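Local coordinates for luciferase-like enzymeAMP-CoA-ligase (Zophobas atratus, PDB 4W8O), which probably activates carboxylic acids with ATP as an AMP-forming CoA ligase of the ANL superfamily, being a luciferase-like enzyme from a nonluminescent mealworm, at residues L60-K65 with P118-V123; V123-L128 with I144-K149. All coordinates share one frame; numbering follows the deposited sequence.

Interaction 1 of 2, residues L60-K65 with P118-V123; sequences LNLQKK and PRIIFV
Helix 48-64 packs against the face of the sheet that bears Ile120 and Phe122, and its last turn meets strand 120-124 through a small apolar patch and one polar link at its border. The apolar part centres on Leu62. With CG anti to its carbonyl carbon (chi1 -77°), the side chain reaches from the helix so that CD2 touches the tip of Ile120, 3.6 Å from its CD1. The two branched chains cross obliquely, methyl against methyl. The same Leu62 CD2 lies 4.2 Å from Phe122 CZ, near the plane of the ring and at its edge. Leucine suits this place because its forked end sets one methyl against both strand residues. Ile120 suits its own because CG1 runs toward the helix and ends in CD1, which also has the aliphatic stem of Lys65 beside it, CD to CD1 4.2 Å.

The polar part lies where the helix has ended. Arg119, CG anti to its backbone N (chi1 179°) and its chain extended to NE, is long enough to bring NH2 to the backbone carbonyl of Lys65, 2.8 Å from its O. The bond is weak, since the N-H to acceptor angle is only 117°. Arg119 NH1 forms a salt bridge with Asp71, while Lys65 NZ pairs with Glu143 on the neighbouring strand. The chemistry implies that buried hydrocarbon holds the helix end to the strand, whereas the one polar link across is weak and both charges find their acidic partners outside the two segments.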
ATOM      1  N   LEU A  60      21.659  10.714  -4.977  1.00 32.35           N
ATOM      2  CA  LEU A  60      22.893  11.173  -5.624  1.00 33.60           C
ATOM      3  C   LEU A  60      23.940  10.061  -5.644  1.00 33.26           C
ATOM      4  O   LEU A  60      24.664   9.914  -6.614  1.00 33.42           O
ATOM      5  CB  LEU A  60      23.453  12.427  -4.940  1.00 34.97           C
ATOM      6  CG  LEU A  60      22.662  13.708  -5.206  1.00 35.31           C
ATOM      7  CD1 LEU A  60      23.053  14.783  -4.201  1.00 36.63           C
ATOM      8  CD2 LEU A  60      22.880  14.206  -6.630  1.00 35.89           C
ATOM      9  N   ASN A  61      24.002   9.265  -4.583  1.00 32.80           N
ATOM     10  CA  ASN A  61      24.922   8.135  -4.557  1.00 32.76           C
ATOM     11  C   ASN A  61      24.459   6.999  -5.472  1.00 31.63           C
ATOM     12  O   ASN A  61      25.273   6.390  -6.161  1.00 32.84           O
ATOM     13  CB  ASN A  61      25.139   7.652  -3.121  1.00 32.89           C
ATOM     14  CG  ASN A  61      26.020   8.594  -2.327  1.00 34.26           C
ATOM     15  OD1 ASN A  61      27.027   9.090  -2.839  1.00 35.30           O
ATOM     16  ND2 ASN A  61      25.650   8.852  -1.076  1.00 34.49           N
ATOM     17  N   LEU A  62      23.159   6.724  -5.494  1.00 30.53           N
ATOM     18  CA  LEU A  62      22.609   5.733  -6.434  1.00 29.73           C
ATOM     19  C   LEU A  62      22.928   6.102  -7.892  1.00 29.91           C
ATOM     20  O   LEU A  62      23.207   5.233  -8.717  1.00 29.30           O
ATOM     21  CB  LEU A  62      21.097   5.579  -6.245  1.00 28.89           C
ATOM     22  CG  LEU A  62      20.622   4.760  -5.039  1.00 28.81           C
ATOM     23  CD1 LEU A  62      19.114   4.876  -4.892  1.00 28.34           C
ATOM     24  CD2 LEU A  62      21.032   3.300  -5.150  1.00 28.71           C
ATOM     25  N   GLN A  63      22.893   7.396  -8.178  1.00 30.52           N
ATOM     26  CA  GLN A  63      23.181   7.931  -9.500  1.00 32.43           C
ATOM     27  C   GLN A  63      24.635   7.656  -9.895  1.00 32.91           C
ATOM     28  O   GLN A  63      24.924   7.263 -11.027  1.00 32.27           O
ATOM     29  CB  GLN A  63      22.892   9.438  -9.487  1.00 34.42           C
ATOM     30  CG  GLN A  63      22.756  10.110 -10.837  1.00 36.96           C
ATOM     31  CD  GLN A  63      22.206  11.525 -10.693  1.00 38.75           C
ATOM     32  OE1 GLN A  63      22.797  12.367 -10.014  1.00 41.10           O
ATOM     33  NE2 GLN A  63      21.068  11.785 -11.312  1.00 38.82           N
ATOM     34  N   LYS A  64      25.544   7.837  -8.945  1.00 32.92           N
ATOM     35  CA  LYS A  64      26.958   7.561  -9.174  1.00 34.21           C
ATOM     36  C   LYS A  64      27.219   6.069  -9.412  1.00 33.83           C
ATOM     37  O   LYS A  64      28.166   5.716 -10.117  1.00 33.36           O
ATOM     38  CB  LYS A  64      27.801   8.072  -7.992  1.00 35.47           C
ATOM     39  CG  LYS A  64      27.801   9.589  -7.856  1.00 36.56           C
ATOM     40  CD  LYS A  64      28.580  10.056  -6.636  1.00 38.23           C
ATOM     41  CE  LYS A  64      28.669  11.571  -6.609  1.00 39.46           C
ATOM     42  NZ  LYS A  64      29.294  12.087  -5.362  1.00 41.16           N
ATOM     43  N   LYS A  65      26.381   5.210  -8.828  1.00 33.09           N
ATOM     44  CA  LYS A  65      26.452   3.763  -9.069  1.00 33.84           C
ATOM     45  C   LYS A  65      25.867   3.347 -10.419  1.00 32.87           C
ATOM     46  O   LYS A  65      25.877   2.163 -10.754  1.00 33.67           O
ATOM     47  CB  LYS A  65      25.725   2.985  -7.970  1.00 34.01           C
ATOM     48  CG  LYS A  65      26.356   3.031  -6.592  1.00 35.71           C
ATOM     49  CD  LYS A  65      25.481   2.224  -5.639  1.00 36.63           C
ATOM     50  CE  LYS A  65      26.144   2.007  -4.298  1.00 39.13           C
ATOM     51  NZ  LYS A  65      27.318   1.105  -4.351  1.00 40.21           N
ATOM     52  N   PRO A 118      16.572  -7.567  -9.976  1.00 30.01           N
ATOM     53  CA  PRO A 118      16.951  -6.217  -9.553  1.00 29.70           C
ATOM     54  C   PRO A 118      18.446  -5.919  -9.679  1.00 30.30           C
ATOM     55  O   PRO A 118      19.274  -6.826  -9.654  1.00 29.99           O
ATOM     56  CB  PRO A 118      16.510  -6.160  -8.092  1.00 29.04           C
ATOM     57  CG  PRO A 118      16.470  -7.575  -7.627  1.00 29.38           C
ATOM     58  CD  PRO A 118      16.364  -8.473  -8.830  1.00 29.79           C
ATOM     59  N   ARG A 119      18.766  -4.641  -9.831  1.00 29.94           N
ATOM     60  CA  ARG A 119      20.148  -4.210  -9.914  1.00 31.69           C
ATOM     61  C   ARG A 119      20.745  -4.065  -8.526  1.00 30.92           C
ATOM     62  O   ARG A 119      21.921  -4.316  -8.317  1.00 31.28           O
ATOM     63  CB  ARG A 119      20.242  -2.883 -10.641  1.00 32.93           C
ATOM     64  CG  ARG A 119      21.663  -2.388 -10.736  1.00 35.29           C
ATOM     65  CD  ARG A 119      21.814  -1.479 -11.913  1.00 37.25           C
ATOM     66  NE  ARG A 119      23.102  -0.803 -11.906  1.00 38.74           N
ATOM     67  CZ  ARG A 119      23.495   0.025 -12.862  1.00 40.97           C
ATOM     68  NH1 ARG A 119      22.694   0.276 -13.900  1.00 42.25           N
ATOM     69  NH2 ARG A 119      24.686   0.616 -12.782  1.00 42.29           N
ATOM     70  N   ILE A 120      19.922  -3.630  -7.585  1.00 29.70           N
ATOM     71  CA  ILE A 120      20.338  -3.495  -6.204  1.00 30.00           C
ATOM     72  C   ILE A 120      19.202  -4.011  -5.355  1.00 29.56           C
ATOM     73  O   ILE A 120      18.026  -3.844  -5.714  1.00 28.94           O
ATOM     74  CB  ILE A 120      20.586  -2.029  -5.808  1.00 30.95           C
ATOM     75  CG1 ILE A 120      21.802  -1.464  -6.541  1.00 32.29           C
ATOM     76  CG2 ILE A 120      20.787  -1.907  -4.301  1.00 31.07           C
ATOM     77  CD1 ILE A 120      21.937   0.039  -6.440  1.00 33.27           C
ATOM     78  N   ILE A 121      19.557  -4.628  -4.234  1.00 29.76           N
ATOM     79  CA  ILE A 121      18.583  -4.940  -3.195  1.00 30.35           C
ATOM     80  C   ILE A 121      19.074  -4.430  -1.840  1.00 29.22           C
ATOM     81  O   ILE A 121      20.176  -4.768  -1.396  1.00 30.29           O
ATOM     82  CB  ILE A 121      18.216  -6.444  -3.142  1.00 31.86           C
ATOM     83  CG1 ILE A 121      17.338  -6.730  -1.921  1.00 32.97           C
ATOM     84  CG2 ILE A 121      19.452  -7.316  -3.088  1.00 34.01           C
ATOM     85  CD1 ILE A 121      16.549  -8.009  -2.039  1.00 34.30           C
ATOM     86  N   PHE A 122      18.257  -3.589  -1.213  1.00 28.35           N
ATOM     87  CA  PHE A 122      18.467  -3.156   0.171  1.00 28.28           C
ATOM     88  C   PHE A 122      17.833  -4.181   1.110  1.00 28.98           C
ATOM     89  O   PHE A 122      16.661  -4.538   0.949  1.00 27.80           O
ATOM     90  CB  PHE A 122      17.838  -1.779   0.415  1.00 28.22           C
ATOM     91  CG  PHE A 122      18.577  -0.644  -0.253  1.00 28.23           C
ATOM     92  CD1 PHE A 122      18.399  -0.382  -1.600  1.00 28.07           C
ATOM     93  CD2 PHE A 122      19.443   0.162   0.470  1.00 28.53           C
ATOM     94  CE1 PHE A 122      19.077   0.663  -2.225  1.00 28.53           C
ATOM     95  CE2 PHE A 122      20.125   1.202  -0.142  1.00 29.72           C
ATOM     96  CZ  PHE A 122      19.944   1.451  -1.497  1.00 29.48           C
ATOM     97  N   VAL A 123      18.597  -4.626   2.107  1.00 29.94           N
ATOM     98  CA  VAL A 123      18.169  -5.717   2.981  1.00 30.12           C
ATOM     99  C   VAL A 123      18.468  -5.449   4.457  1.00 29.94           C
ATOM    100  O   VAL A 123      19.536  -4.967   4.805  1.00 30.03           O
ATOM    101  CB  VAL A 123      18.837  -7.041   2.544  1.00 31.10           C
ATOM    102  CG1 VAL A 123      20.327  -7.028   2.852  1.00 32.65           C
ATOM    103  CG2 VAL A 123      18.177  -8.242   3.219  1.00 32.18           C
TER

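Interaction 2 of 2, residues V123-L128 with I144-K149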
ATOM      1  N   VAL A 123      18.597  -4.626   2.107  1.00 29.94           N
ATOM      2  CA  VAL A 123      18.169  -5.717   2.981  1.00 30.12           C
ATOM      3  C   VAL A 123      18.468  -5.449   4.457  1.00 29.94           C
ATOM      4  O   VAL A 123      19.536  -4.967   4.805  1.00 30.03           O
ATOM      5  CB  VAL A 123      18.837  -7.041   2.544  1.00 31.10           C
ATOM      6  CG1 VAL A 123      20.327  -7.028   2.852  1.00 32.65           C
ATOM      7  CG2 VAL A 123      18.177  -8.242   3.219  1.00 32.18           C
ATOM      8  N   GLU A 124      17.505  -5.754   5.320  1.00 30.73           N
ATOM      9  CA  GLU A 124      17.724  -5.731   6.762  1.00 32.49           C
ATOM     10  C   GLU A 124      18.706  -6.835   7.145  1.00 33.48           C
ATOM     11  O   GLU A 124      18.778  -7.865   6.468  1.00 32.48           O
ATOM     12  CB  GLU A 124      16.403  -5.903   7.529  1.00 33.37           C
ATOM     13  CG  GLU A 124      15.706  -7.235   7.269  1.00 33.47           C
ATOM     14  CD  GLU A 124      14.402  -7.421   8.025  1.00 34.64           C
ATOM     15  OE1 GLU A 124      13.866  -6.449   8.602  1.00 35.61           O
ATOM     16  OE2 GLU A 124      13.913  -8.569   8.038  1.00 35.42           O
ATOM     17  N   GLU A 125      19.446  -6.631   8.233  1.00 35.26           N
ATOM     18  CA  GLU A 125      20.413  -7.634   8.703  1.00 37.55           C
ATOM     19  C   GLU A 125      19.782  -9.018   8.886  1.00 37.62           C
ATOM     20  O   GLU A 125      20.390 -10.039   8.558  1.00 36.93           O
ATOM     21  CB  GLU A 125      21.047  -7.192  10.024  1.00 40.60           C
ATOM     22  CG  GLU A 125      22.059  -6.070   9.873  1.00 42.87           C
ATOM     23  CD  GLU A 125      22.649  -5.618  11.202  1.00 46.94           C
ATOM     24  OE1 GLU A 125      22.151  -6.038  12.265  1.00 50.58           O
ATOM     25  OE2 GLU A 125      23.609  -4.828  11.191  1.00 49.06           O
ATOM     26  N   GLU A 126      18.548  -9.037   9.376  1.00 37.67           N
ATOM     27  CA  GLU A 126      17.856 -10.281   9.709  1.00 38.96           C
ATOM     28  C   GLU A 126      17.460 -11.092   8.471  1.00 36.72           C
ATOM     29  O   GLU A 126      17.180 -12.271   8.567  1.00 36.87           O
ATOM     30  CB  GLU A 126      16.592  -9.982  10.524  1.00 40.72           C
ATOM     31  CG  GLU A 126      16.833  -9.291  11.858  1.00 44.59           C
ATOM     32  CD  GLU A 126      17.069  -7.784  11.750  1.00 46.09           C
ATOM     33  OE1 GLU A 126      17.009  -7.224  10.632  1.00 45.03           O
ATOM     34  OE2 GLU A 126      17.342  -7.157  12.798  1.00 50.56           O
ATOM     35  N   SER A 127      17.412 -10.449   7.313  1.00 35.20           N
ATOM     36  CA  SER A 127      16.995 -11.103   6.083  1.00 34.47           C
ATOM     37  C   SER A 127      18.178 -11.263   5.112  1.00 34.53           C
ATOM     38  O   SER A 127      17.994 -11.676   3.967  1.00 34.18           O
ATOM     39  CB  SER A 127      15.867 -10.287   5.430  1.00 33.94           C
ATOM     40  OG  SER A 127      14.705 -10.243   6.253  1.00 34.04           O
ATOM     41  N   LEU A 128      19.390 -10.942   5.566  1.00 34.33           N
ATOM     42  CA  LEU A 128      20.569 -11.009   4.703  1.00 34.49           C
ATOM     43  C   LEU A 128      20.847 -12.427   4.179  1.00 34.60           C
ATOM     44  O   LEU A 128      21.034 -12.607   2.979  1.00 33.39           O
ATOM     45  CB  LEU A 128      21.800 -10.438   5.423  1.00 35.54           C
ATOM     46  CG  LEU A 128      23.144 -10.515   4.695  1.00 35.97           C
ATOM     47  CD1 LEU A 128      23.058  -9.932   3.297  1.00 35.69           C
ATOM     48  CD2 LEU A 128      24.218  -9.811   5.508  1.00 37.06           C
ATOM     49  N   ILE A 144      24.027  -6.096  -3.086  1.00 35.46           N
ATOM     50  CA  ILE A 144      23.278  -6.061  -1.839  1.00 33.78           C
ATOM     51  C   ILE A 144      23.766  -4.880  -1.009  1.00 33.19           C
ATOM     52  O   ILE A 144      24.964  -4.640  -0.917  1.00 32.58           O
ATOM     53  CB  ILE A 144      23.454  -7.367  -1.039  1.00 35.15           C
ATOM     54  CG1 ILE A 144      22.788  -8.541  -1.786  1.00 35.00           C
ATOM     55  CG2 ILE A 144      22.864  -7.213   0.359  1.00 34.70           C
ATOM     56  CD1 ILE A 144      23.154  -9.904  -1.237  1.00 36.26           C
ATOM     57  N   ILE A 145      22.832  -4.137  -0.420  1.00 32.14           N
ATOM     58  CA  ILE A 145      23.173  -3.054   0.501  1.00 32.52           C
ATOM     59  C   ILE A 145      22.404  -3.299   1.797  1.00 31.91           C
ATOM     60  O   ILE A 145      21.185  -3.442   1.776  1.00 30.71           O
ATOM     61  CB  ILE A 145      22.860  -1.670  -0.108  1.00 32.16           C
ATOM     62  CG1 ILE A 145      23.692  -1.462  -1.382  1.00 32.57           C
ATOM     63  CG2 ILE A 145      23.159  -0.561   0.890  1.00 33.14           C
ATOM     64  CD1 ILE A 145      23.456  -0.144  -2.087  1.00 32.63           C
ATOM     65  N   VAL A 146      23.128  -3.364   2.916  1.00 32.39           N
ATOM     66  CA  VAL A 146      22.552  -3.781   4.192  1.00 32.60           C
ATOM     67  C   VAL A 146      22.135  -2.570   5.021  1.00 33.33           C
ATOM     68  O   VAL A 146      22.862  -1.577   5.086  1.00 34.04           O
ATOM     69  CB  VAL A 146      23.566  -4.635   4.999  1.00 33.96           C
ATOM     70  CG1 VAL A 146      23.024  -4.990   6.379  1.00 34.68           C
ATOM     71  CG2 VAL A 146      23.926  -5.893   4.226  1.00 33.25           C
ATOM     72  N   PHE A 147      20.955  -2.652   5.635  1.00 32.99           N
ATOM     73  CA  PHE A 147      20.557  -1.704   6.672  1.00 33.91           C
ATOM     74  C   PHE A 147      21.269  -2.079   7.961  1.00 35.91           C
ATOM     75  O   PHE A 147      20.714  -2.748   8.822  1.00 37.26           O
ATOM     76  CB  PHE A 147      19.038  -1.715   6.909  1.00 33.21           C
ATOM     77  CG  PHE A 147      18.236  -1.169   5.765  1.00 31.37           C
ATOM     78  CD1 PHE A 147      18.283   0.179   5.451  1.00 30.97           C
ATOM     79  CD2 PHE A 147      17.423  -2.006   5.004  1.00 30.64           C
ATOM     80  CE1 PHE A 147      17.544   0.691   4.394  1.00 30.51           C
ATOM     81  CE2 PHE A 147      16.675  -1.501   3.949  1.00 29.88           C
ATOM     82  CZ  PHE A 147      16.742  -0.143   3.640  1.00 29.44           C
ATOM     83  N   GLY A 148      22.507  -1.639   8.091  1.00 37.88           N
ATOM     84  CA  GLY A 148      23.311  -1.980   9.253  1.00 40.29           C
ATOM     85  C   GLY A 148      24.764  -2.084   8.864  1.00 41.81           C
ATOM     86  O   GLY A 148      25.231  -1.357   7.975  1.00 41.63           O
ATOM     87  N   LYS A 149      25.473  -2.995   9.520  1.00 43.61           N
ATOM     88  CA  LYS A 149      26.907  -3.160   9.316  1.00 46.15           C
ATOM     89  C   LYS A 149      27.168  -4.283   8.328  1.00 44.90           C
ATOM     90  O   LYS A 149      26.477  -5.301   8.335  1.00 45.25           O
ATOM     91  CB  LYS A 149      27.602  -3.500  10.635  1.00 49.45           C
ATOM     92  CG  LYS A 149      28.996  -2.915  10.761  1.00 52.35           C
ATOM     93  CD  LYS A 149      28.946  -1.528  11.391  1.00 54.21           C
ATOM     94  CE  LYS A 149      28.873  -1.615  12.912  1.00 56.84           C
ATOM     95  NZ  LYS A 149      28.327  -0.373  13.529  1.00 57.93           N
TER
HETATM   96  O   HOH W   1      18.807  -4.405   9.750  1.00 42.76           O
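Strand 120-124, helix 128-138 and strand 143-147 form a beta-alpha-beta unit, and this contact joins its two parallel strands and the turn leading into the helix. Val123 is gripped by both of its backbone polar atoms: its N donates to Ile145 O at 2.9 Å, nearly along the C=O axis, and its O accepts from Phe147 N at 2.8 Å, with that donor above the carbonyl plane.

On the face that bears Val123 and Val146, beta-branched residues pack beneath the helix. Val123 CG1, which sits between the backbone N and the carbonyl carbon (chi1 70°), meets Ile144 CG2 at 3.6 Å and Val146 CG2 at 4.0 Å. Leu128, in the first turn of the helix, spreads its fork over the same pair, CD1 against Ile144 CG2 and CD2 4.1 Å from Val146 CG2. The other methyl of Val146, CG1, lies 3.8 Å from Glu125 CG, the two side chains crossing at about a right angle. An alanine at Val146 would remove both methyls and would probably loosen the packing of Val123, Leu128 and the Glu125 stem. On the other face, the Phe147 ring presents its edge to Glu124 N.

A water accepts from Glu125 N and donates to Phe147 O. Glycine suits position 148, since a CB on Gly148 would press on the carbonyl O of Phe147 and run into Glu125 OE2. That carboxylate, on an extended chain, receives Lys149 N at 3.1 Å on the anti lone pair of OE2, with an N-H...O angle of 165°.

In the fold
Followed from the N terminus, the chain leaves helix 48-64, passes through strands 72-76 and 96-99 and helix 106-116, and returns as strand 120-124, where interaction 1 closes a loop of 52 residues. Interaction 2 then opens on the same strand at Val123, the residue shared by both, and closes a shorter loop of 15 residues, mostly helix 128-138. The loops follow in series, neither nested nor crossed. Their centres lie about 14 Å apart, and the strands touch directly: Ile121 O probably accepts from Ile145 N, and Phe122 packs on Ile145 and Phe147. Together they tie helix 48-64 and strand 143-147 to strand 120-124 of one mixed sheet.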